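Local coordinates for protein dTDP-4-dehydrorhamnose reductase (Bacillus anthracis, PDB 3SC6) that binds NADP and probably catalyses the NADPH-dependent reduction of dTDP-4-dehydro-L-rhamnose to dTDP-L-rhamnose, the sugar nucleotide made by the rhamnose pathway, at residues I55-I60 with Q95-K100; G208-S213 with N265-M270. All blocks are in the same frame, centred on the assembly; numbering follows the deposited sequence.

Contact 1 of 2, residues I55-I60 with Q95-K100; sequences IRPHII and QLVGAK
The flat peptide carbonyl of His-58 faces Lys-100, and its O accepts the backbone N-H of Lys-100 at an N to O distance of 2.8 Å. The donor is tilted 26° from the plane of that carbonyl. The same oxygen also lies 3.3 Å from CA of Ala-99, a CA-H...O contact. Two residues on, the backbone N of Ile-60 donates to O of Lys-100 at 2.9 Å, and here the N lies nearly in line with the C=O bond (175°). CA of Ile-59 adds a CA-H...O contact to O of Lys-100. The two bonds bracket Ile-59, which pairs in parallel with Lys-100 at the start of their strands.

CB of Ala-99 points across the contact. It rests by O of Pro-57 and 4.1 Å from CG1 of Ile-60. Val-97 closes the other end. Its CG2 is 4.4 Å from CD in the ring of Pro-57. Its CG1 lies 4.1 Å from CG of Arg-56, and the two side chains pass one another running opposite ways. Arg-56 CG is placed anti to its backbone N (chi1 -174°), and the chain then runs extended to NE. CB of His-58 points away from 95-100, and the ND1 of its imidazole is hydrogen-bonded to the backbone N of Arg-7. NZ of Lys-100 is bonded to O of Thr-204.

Gly-98, with positive phi, is the C-prime residue of a Schellman motif that ends helix 76-97. The chain then enters strand 100-106, beside strand 59-62. Strand, helix and strand form a beta-alpha-beta crossover. Strand 6-11 flanks Ile-59 on its other edge. Val-52 of helix 45-55 packs on Pro-57 and Val-97, and Val-90 and Ser-94 of helix 76-97 on Ile-60.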
ATOM      1  N   ILE A  55       6.867  23.485  -8.228  1.00 63.41           N
ATOM      2  CA  ILE A  55       6.877  22.443  -9.251  1.00 62.32           C
ATOM      3  C   ILE A  55       5.560  22.428 -10.023  1.00 61.10           C
ATOM      4  O   ILE A  55       5.540  22.216 -11.238  1.00 60.88           O
ATOM      5  CB  ILE A  55       7.116  21.056  -8.634  1.00 61.19           C
ATOM      6  CG1 ILE A  55       8.446  21.034  -7.880  1.00 62.34           C
ATOM      7  CG2 ILE A  55       7.120  19.994  -9.715  1.00 61.65           C
ATOM      8  CD1 ILE A  55       8.761  19.707  -7.236  1.00 60.61           C
ATOM      9  N   ARG A  56       4.469  22.663  -9.301  1.00 60.07           N
ATOM     10  CA  ARG A  56       3.123  22.688  -9.871  1.00 59.43           C
ATOM     11  C   ARG A  56       2.946  21.473 -10.784  1.00 57.31           C
ATOM     12  O   ARG A  56       2.991  21.586 -12.011  1.00 58.02           O
ATOM     13  CB  ARG A  56       2.873  24.017 -10.584  1.00 60.94           C
ATOM     14  CG  ARG A  56       1.463  24.180 -11.079  1.00 63.71           C
ATOM     15  CD  ARG A  56       1.227  25.579 -11.599  1.00 69.97           C
ATOM     16  NE  ARG A  56      -0.165  25.763 -11.996  1.00 73.75           N
ATOM     17  CZ  ARG A  56      -0.683  26.913 -12.414  1.00 77.29           C
ATOM     18  NH1 ARG A  56       0.067  28.007 -12.470  1.00 77.83           N
ATOM     19  NH2 ARG A  56      -1.964  26.974 -12.753  1.00 79.50           N
ATOM     20  N   PRO A  57       2.732  20.299 -10.166  1.00 54.47           N
ATOM     21  CA  PRO A  57       2.564  19.023 -10.853  1.00 53.16           C
ATOM     22  C   PRO A  57       1.173  18.650 -11.341  1.00 51.03           C
ATOM     23  O   PRO A  57       0.166  19.083 -10.785  1.00 49.28           O
ATOM     24  CB  PRO A  57       2.986  18.018  -9.782  1.00 52.72           C
ATOM     25  CG  PRO A  57       2.533  18.645  -8.511  1.00 52.57           C
ATOM     26  CD  PRO A  57       2.664  20.137  -8.701  1.00 53.52           C
ATOM     27  N   HIS A  58       1.150  17.829 -12.386  1.00 50.28           N
ATOM     28  CA  HIS A  58      -0.086  17.351 -12.975  1.00 49.46           C
ATOM     29  C   HIS A  58      -0.604  16.183 -12.143  1.00 47.71           C
ATOM     30  O   HIS A  58      -1.810  16.002 -11.995  1.00 47.26           O
ATOM     31  CB  HIS A  58       0.133  16.864 -14.416  1.00 49.75           C
ATOM     32  CG  HIS A  58       0.580  17.932 -15.367  1.00 52.04           C
ATOM     33  ND1 HIS A  58       1.908  18.215 -15.606  1.00 53.20           N
ATOM     34  CD2 HIS A  58      -0.129  18.772 -16.160  1.00 52.31           C
ATOM     35  CE1 HIS A  58       1.997  19.190 -16.493  1.00 53.94           C
ATOM     36  NE2 HIS A  58       0.775  19.546 -16.844  1.00 53.49           N
ATOM     37  N   ILE A  59       0.321  15.400 -11.597  1.00 46.67           N
ATOM     38  CA  ILE A  59      -0.028  14.240 -10.793  1.00 45.68           C
ATOM     39  C   ILE A  59       0.747  14.193  -9.485  1.00 45.43           C
ATOM     40  O   ILE A  59       1.876  14.660  -9.408  1.00 46.56           O
ATOM     41  CB  ILE A  59       0.299  12.946 -11.576  1.00 45.69           C
ATOM     42  CG1 ILE A  59      -0.227  13.046 -13.013  1.00 47.00           C
ATOM     43  CG2 ILE A  59      -0.279  11.727 -10.873  1.00 42.67           C
ATOM     44  CD1 ILE A  59       0.098  11.850 -13.870  1.00 47.39           C
ATOM     45  N   ILE A  60       0.119  13.643  -8.451  1.00 44.29           N
ATOM     46  CA  ILE A  60       0.755  13.517  -7.149  1.00 44.27           C
ATOM     47  C   ILE A  60       0.439  12.154  -6.565  1.00 43.82           C
ATOM     48  O   ILE A  60      -0.714  11.859  -6.242  1.00 43.57           O
ATOM     49  CB  ILE A  60       0.311  14.586  -6.140  1.00 44.17           C
ATOM     50  CG1 ILE A  60       0.681  15.984  -6.625  1.00 45.40           C
ATOM     51  CG2 ILE A  60       0.984  14.342  -4.798  1.00 43.40           C
ATOM     52  CD1 ILE A  60       0.303  17.081  -5.636  1.00 45.79           C
ATOM     53  N   GLN A  95      -5.367  20.614  -4.769  1.00 46.78           N
ATOM     54  CA  GLN A  95      -6.487  21.416  -5.251  1.00 47.81           C
ATOM     55  C   GLN A  95      -6.014  22.755  -5.845  1.00 49.06           C
ATOM     56  O   GLN A  95      -6.403  23.100  -6.960  1.00 50.04           O
ATOM     57  CB  GLN A  95      -7.498  21.657  -4.123  1.00 48.42           C
ATOM     58  CG  GLN A  95      -8.738  22.466  -4.527  1.00 50.65           C
ATOM     59  CD  GLN A  95      -9.599  21.784  -5.595  1.00 53.95           C
ATOM     60  OE1 GLN A  95      -9.372  20.621  -5.928  1.00 58.73           O
ATOM     61  NE2 GLN A  95     -10.591  22.501  -6.126  1.00 52.28           N
ATOM     62  N   LEU A  96      -5.181  23.505  -5.121  1.00 49.42           N
ATOM     63  CA  LEU A  96      -4.689  24.793  -5.643  1.00 50.77           C
ATOM     64  C   LEU A  96      -4.000  24.678  -6.994  1.00 50.24           C
ATOM     65  O   LEU A  96      -4.005  25.635  -7.757  1.00 52.26           O
ATOM     66  CB  LEU A  96      -3.737  25.518  -4.675  1.00 51.85           C
ATOM     67  CG  LEU A  96      -4.246  26.073  -3.343  1.00 54.43           C
ATOM     68  CD1 LEU A  96      -4.860  25.004  -2.471  1.00 57.83           C
ATOM     69  CD2 LEU A  96      -3.104  26.756  -2.612  1.00 57.22           C
ATOM     70  N   VAL A  97      -3.384  23.535  -7.281  1.00 48.73           N
ATOM     71  CA  VAL A  97      -2.696  23.350  -8.560  1.00 48.79           C
ATOM     72  C   VAL A  97      -3.544  22.562  -9.553  1.00 47.78           C
ATOM     73  O   VAL A  97      -3.286  22.594 -10.753  1.00 48.16           O
ATOM     74  CB  VAL A  97      -1.343  22.616  -8.393  1.00 49.02           C
ATOM     75  CG1 VAL A  97      -0.418  23.411  -7.474  1.00 49.97           C
ATOM     76  CG2 VAL A  97      -1.556  21.208  -7.857  1.00 46.82           C
ATOM     77  N   GLY A  98      -4.542  21.841  -9.052  1.00 46.24           N
ATOM     78  CA  GLY A  98      -5.412  21.053  -9.909  1.00 45.31           C
ATOM     79  C   GLY A  98      -4.734  19.785 -10.385  1.00 44.86           C
ATOM     80  O   GLY A  98      -4.892  19.376 -11.536  1.00 43.97           O
ATOM     81  N   ALA A  99      -3.978  19.158  -9.492  1.00 44.68           N
ATOM     82  CA  ALA A  99      -3.271  17.930  -9.815  1.00 44.50           C
ATOM     83  C   ALA A  99      -4.114  16.718  -9.450  1.00 43.87           C
ATOM     84  O   ALA A  99      -4.919  16.776  -8.524  1.00 44.33           O
ATOM     85  CB  ALA A  99      -1.955  17.876  -9.058  1.00 44.41           C
ATOM     86  N   LYS A 100      -3.949  15.627 -10.194  1.00 43.41           N
ATOM     87  CA  LYS A 100      -4.689  14.409  -9.909  1.00 42.59           C
ATOM     88  C   LYS A 100      -3.965  13.844  -8.702  1.00 41.88           C
ATOM     89  O   LYS A 100      -2.736  13.787  -8.696  1.00 42.73           O
ATOM     90  CB  LYS A 100      -4.636  13.426 -11.077  1.00 42.67           C
ATOM     91  CG  LYS A 100      -5.236  13.959 -12.366  1.00 44.23           C
ATOM     92  CD  LYS A 100      -5.161  12.931 -13.488  1.00 44.55           C
ATOM     93  CE  LYS A 100      -5.791  13.463 -14.762  1.00 46.07           C
ATOM     94  NZ  LYS A 100      -5.731  12.468 -15.863  1.00 49.72           N
TER

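Contact 2 of 2, residues G208-S213 with N265-M270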
ATOM      1  N   GLY A 208     -12.042   8.020  -8.257  1.00 38.43           N
ATOM      2  CA  GLY A 208     -12.817   7.203  -7.345  1.00 38.22           C
ATOM      3  C   GLY A 208     -11.948   6.384  -6.422  1.00 38.04           C
ATOM      4  O   GLY A 208     -10.753   6.642  -6.293  1.00 37.08           O
ATOM      5  N   THR A 209     -12.565   5.390  -5.784  1.00 38.81           N
ATOM      6  CA  THR A 209     -11.880   4.506  -4.858  1.00 39.72           C
ATOM      7  C   THR A 209     -11.677   3.161  -5.551  1.00 40.83           C
ATOM      8  O   THR A 209     -12.612   2.619  -6.120  1.00 41.49           O
ATOM      9  CB  THR A 209     -12.712   4.299  -3.572  1.00 40.05           C
ATOM     10  OG1 THR A 209     -12.989   5.567  -2.962  1.00 41.05           O
ATOM     11  CG2 THR A 209     -11.975   3.420  -2.595  1.00 39.27           C
ATOM     12  N   TYR A 210     -10.456   2.631  -5.487  1.00 41.37           N
ATOM     13  CA  TYR A 210     -10.112   1.352  -6.115  1.00 41.68           C
ATOM     14  C   TYR A 210      -9.327   0.384  -5.247  1.00 43.08           C
ATOM     15  O   TYR A 210      -8.390   0.788  -4.551  1.00 42.78           O
ATOM     16  CB  TYR A 210      -9.217   1.606  -7.323  1.00 40.68           C
ATOM     17  CG  TYR A 210      -9.839   2.329  -8.482  1.00 38.93           C
ATOM     18  CD1 TYR A 210     -10.317   1.621  -9.576  1.00 36.84           C
ATOM     19  CD2 TYR A 210      -9.937   3.712  -8.497  1.00 36.75           C
ATOM     20  CE1 TYR A 210     -10.867   2.262 -10.653  1.00 37.66           C
ATOM     21  CE2 TYR A 210     -10.499   4.372  -9.575  1.00 37.92           C
ATOM     22  CZ  TYR A 210     -10.966   3.635 -10.653  1.00 38.44           C
ATOM     23  OH  TYR A 210     -11.528   4.264 -11.736  1.00 35.77           O
ATOM     24  N   HIS A 211      -9.697  -0.896  -5.293  1.00 45.25           N
ATOM     25  CA  HIS A 211      -8.974  -1.894  -4.525  1.00 46.72           C
ATOM     26  C   HIS A 211      -7.994  -2.560  -5.478  1.00 47.80           C
ATOM     27  O   HIS A 211      -8.405  -3.224  -6.428  1.00 49.06           O
ATOM     28  CB  HIS A 211      -9.854  -2.967  -3.882  1.00 47.93           C
ATOM     29  CG  HIS A 211     -10.821  -2.447  -2.871  1.00 48.06           C
ATOM     30  ND1 HIS A 211     -11.956  -3.128  -2.502  1.00 49.76           N
ATOM     31  CD2 HIS A 211     -10.865  -1.264  -2.215  1.00 48.53           C
ATOM     32  CE1 HIS A 211     -12.615  -2.420  -1.603  1.00 48.96           C
ATOM     33  NE2 HIS A 211     -11.984  -1.280  -1.423  1.00 46.32           N
ATOM     34  N   VAL A 212      -6.702  -2.373  -5.228  1.00 48.64           N
ATOM     35  CA  VAL A 212      -5.668  -2.959  -6.069  1.00 49.90           C
ATOM     36  C   VAL A 212      -4.798  -3.899  -5.250  1.00 51.42           C
ATOM     37  O   VAL A 212      -4.087  -3.473  -4.334  1.00 51.49           O
ATOM     38  CB  VAL A 212      -4.779  -1.882  -6.699  1.00 49.60           C
ATOM     39  CG1 VAL A 212      -3.704  -2.527  -7.565  1.00 48.62           C
ATOM     40  CG2 VAL A 212      -5.626  -0.921  -7.521  1.00 48.83           C
ATOM     41  N   SER A 213      -4.866  -5.182  -5.589  1.00 53.55           N
ATOM     42  CA  SER A 213      -4.106  -6.218  -4.912  1.00 54.97           C
ATOM     43  C   SER A 213      -4.016  -7.386  -5.850  1.00 56.85           C
ATOM     44  O   SER A 213      -4.750  -7.445  -6.832  1.00 57.93           O
ATOM     45  CB  SER A 213      -4.835  -6.688  -3.655  1.00 55.03           C
ATOM     46  OG  SER A 213      -5.043  -5.625  -2.748  1.00 58.53           O
ATOM     47  N   ASN A 265     -14.326  -0.521 -14.706  1.00 58.39           N
ATOM     48  CA  ASN A 265     -13.699   0.534 -15.503  1.00 58.29           C
ATOM     49  C   ASN A 265     -12.849   0.001 -16.653  1.00 59.87           C
ATOM     50  O   ASN A 265     -11.926   0.667 -17.112  1.00 59.46           O
ATOM     51  CB  ASN A 265     -12.873   1.470 -14.620  1.00 56.94           C
ATOM     52  CG  ASN A 265     -13.710   2.190 -13.593  1.00 56.07           C
ATOM     53  OD1 ASN A 265     -14.903   1.959 -13.480  1.00 61.01           O
ATOM     54  ND2 ASN A 265     -13.084   3.070 -12.839  1.00 58.01           N
ATOM     55  N   GLY A 266     -13.155  -1.211 -17.106  1.00 62.57           N
ATOM     56  CA  GLY A 266     -12.432  -1.828 -18.215  1.00 64.74           C
ATOM     57  C   GLY A 266     -11.014  -2.313 -17.982  1.00 65.34           C
ATOM     58  O   GLY A 266     -10.420  -2.911 -18.880  1.00 66.85           O
ATOM     59  N   PHE A 267     -10.453  -2.071 -16.803  1.00 65.19           N
ATOM     60  CA  PHE A 267      -9.089  -2.520 -16.531  1.00 65.85           C
ATOM     61  C   PHE A 267      -9.061  -4.035 -16.385  1.00 67.69           C
ATOM     62  O   PHE A 267     -10.050  -4.639 -15.967  1.00 67.99           O
ATOM     63  CB  PHE A 267      -8.537  -1.907 -15.243  1.00 64.16           C
ATOM     64  CG  PHE A 267      -8.492  -0.407 -15.240  1.00 64.52           C
ATOM     65  CD1 PHE A 267      -9.503   0.328 -14.650  1.00 65.20           C
ATOM     66  CD2 PHE A 267      -7.436   0.267 -15.827  1.00 66.15           C
ATOM     67  CE1 PHE A 267      -9.458   1.706 -14.634  1.00 65.29           C
ATOM     68  CE2 PHE A 267      -7.388   1.644 -15.821  1.00 66.12           C
ATOM     69  CZ  PHE A 267      -8.401   2.366 -15.223  1.00 65.83           C
ATOM     70  N   LEU A 268      -7.931  -4.648 -16.734  1.00 69.25           N
ATOM     71  CA  LEU A 268      -7.792  -6.094 -16.618  1.00 71.50           C
ATOM     72  C   LEU A 268      -7.490  -6.455 -15.168  1.00 70.92           C
ATOM     73  O   LEU A 268      -7.044  -5.611 -14.385  1.00 69.66           O
ATOM     74  CB  LEU A 268      -6.695  -6.638 -17.539  1.00 73.05           C
ATOM     75  CG  LEU A 268      -6.891  -6.456 -19.046  1.00 75.29           C
ATOM     76  CD1 LEU A 268      -5.684  -7.005 -19.794  1.00 76.85           C
ATOM     77  CD2 LEU A 268      -8.171  -7.140 -19.517  1.00 76.23           C
ATOM     78  N   GLN A 269      -7.731  -7.713 -14.816  1.00 72.45           N
ATOM     79  CA  GLN A 269      -7.489  -8.183 -13.459  1.00 72.11           C
ATOM     80  C   GLN A 269      -6.008  -8.276 -13.132  1.00 70.66           C
ATOM     81  O   GLN A 269      -5.176  -8.524 -14.005  1.00 71.41           O
ATOM     82  CB  GLN A 269      -8.140  -9.554 -13.239  1.00 74.16           C
ATOM     83  CG  GLN A 269      -9.655  -9.563 -13.403  1.00 77.81           C
ATOM     84  CD  GLN A 269     -10.266 -10.937 -13.167  1.00 83.27           C
ATOM     85  OE1 GLN A 269      -9.561 -11.905 -12.870  1.00 84.75           O
ATOM     86  NE2 GLN A 269     -11.587 -11.026 -13.300  1.00 86.48           N
ATOM     87  N   MET A 270      -5.697  -8.061 -11.859  1.00 68.65           N
ATOM     88  CA  MET A 270      -4.335  -8.122 -11.361  1.00 67.48           C
ATOM     89  C   MET A 270      -3.876  -9.569 -11.404  1.00 68.40           C
ATOM     90  O   MET A 270      -4.704 -10.484 -11.432  1.00 69.52           O
ATOM     91  CB  MET A 270      -4.305  -7.662  -9.899  1.00 65.96           C
ATOM     92  CG  MET A 270      -4.689  -6.214  -9.651  1.00 64.63           C
ATOM     93  SD  MET A 270      -3.487  -5.045 -10.300  1.00 63.54           S
ATOM     94  CE  MET A 270      -2.043  -5.481  -9.332  1.00 61.62           C
TER
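Met-270 reaches Val-212 through a bent side chain: chi2 (-68°) turns SD and chi3 (-62°) turns CE. CG1 of Val-212, set anti to its backbone N, meets SD at 3.7 Å and CE at 3.8 Å. The two side chains cross at about a right angle. CB and CG of Met-270 lie beside the backbone O of Ser-213.

At the other end, CE1 of Tyr-210 comes within 4.3 Å of CE1 of Phe-267. The Tyr-210 OH is hydrogen-bonded to O of Leu-206. The side chain of Asn-265 lies near the hydroxyl end of Tyr-210, with a doubtful amide orientation.

Helix 191-202 closes over the pair of segments: Leu-194 touches Val-212, Met-197 touches Met-270 and Leu-201 touches Phe-267. Met-270 O is held by the hydroxyl of Thr-215. The packing is mainly apolar. The loop 265-270, between helices 260-264 and 273-283, runs in nearly the same direction as 210-213, at the end of strand 208-211. That strand pairs in parallel with strand 148-157 in the Rossmann-type sheet of this reductase.

In the fold
Contacts 1 and 2 both reach the same Rossmann-type sheet but do not touch. Their centres are 23 Å apart and their nearest atoms about 10 Å apart. In between, strand 100-106 pairs with strand 148-157, and that strand pairs with 208-211. Contact 1 joins neighbouring strands mainly through the backbone, with side-chain packing beside it, whereas contact 2 sets a late loop against the end of a strand mainly through side chains. In sequence, contact 1 is complete before contact 2 begins. Neither is in direct contact with the cofactor through its closest side chain: that of Ile-60 is about 11 Å from the bound NADP and that of Ser-213 about 8 Å.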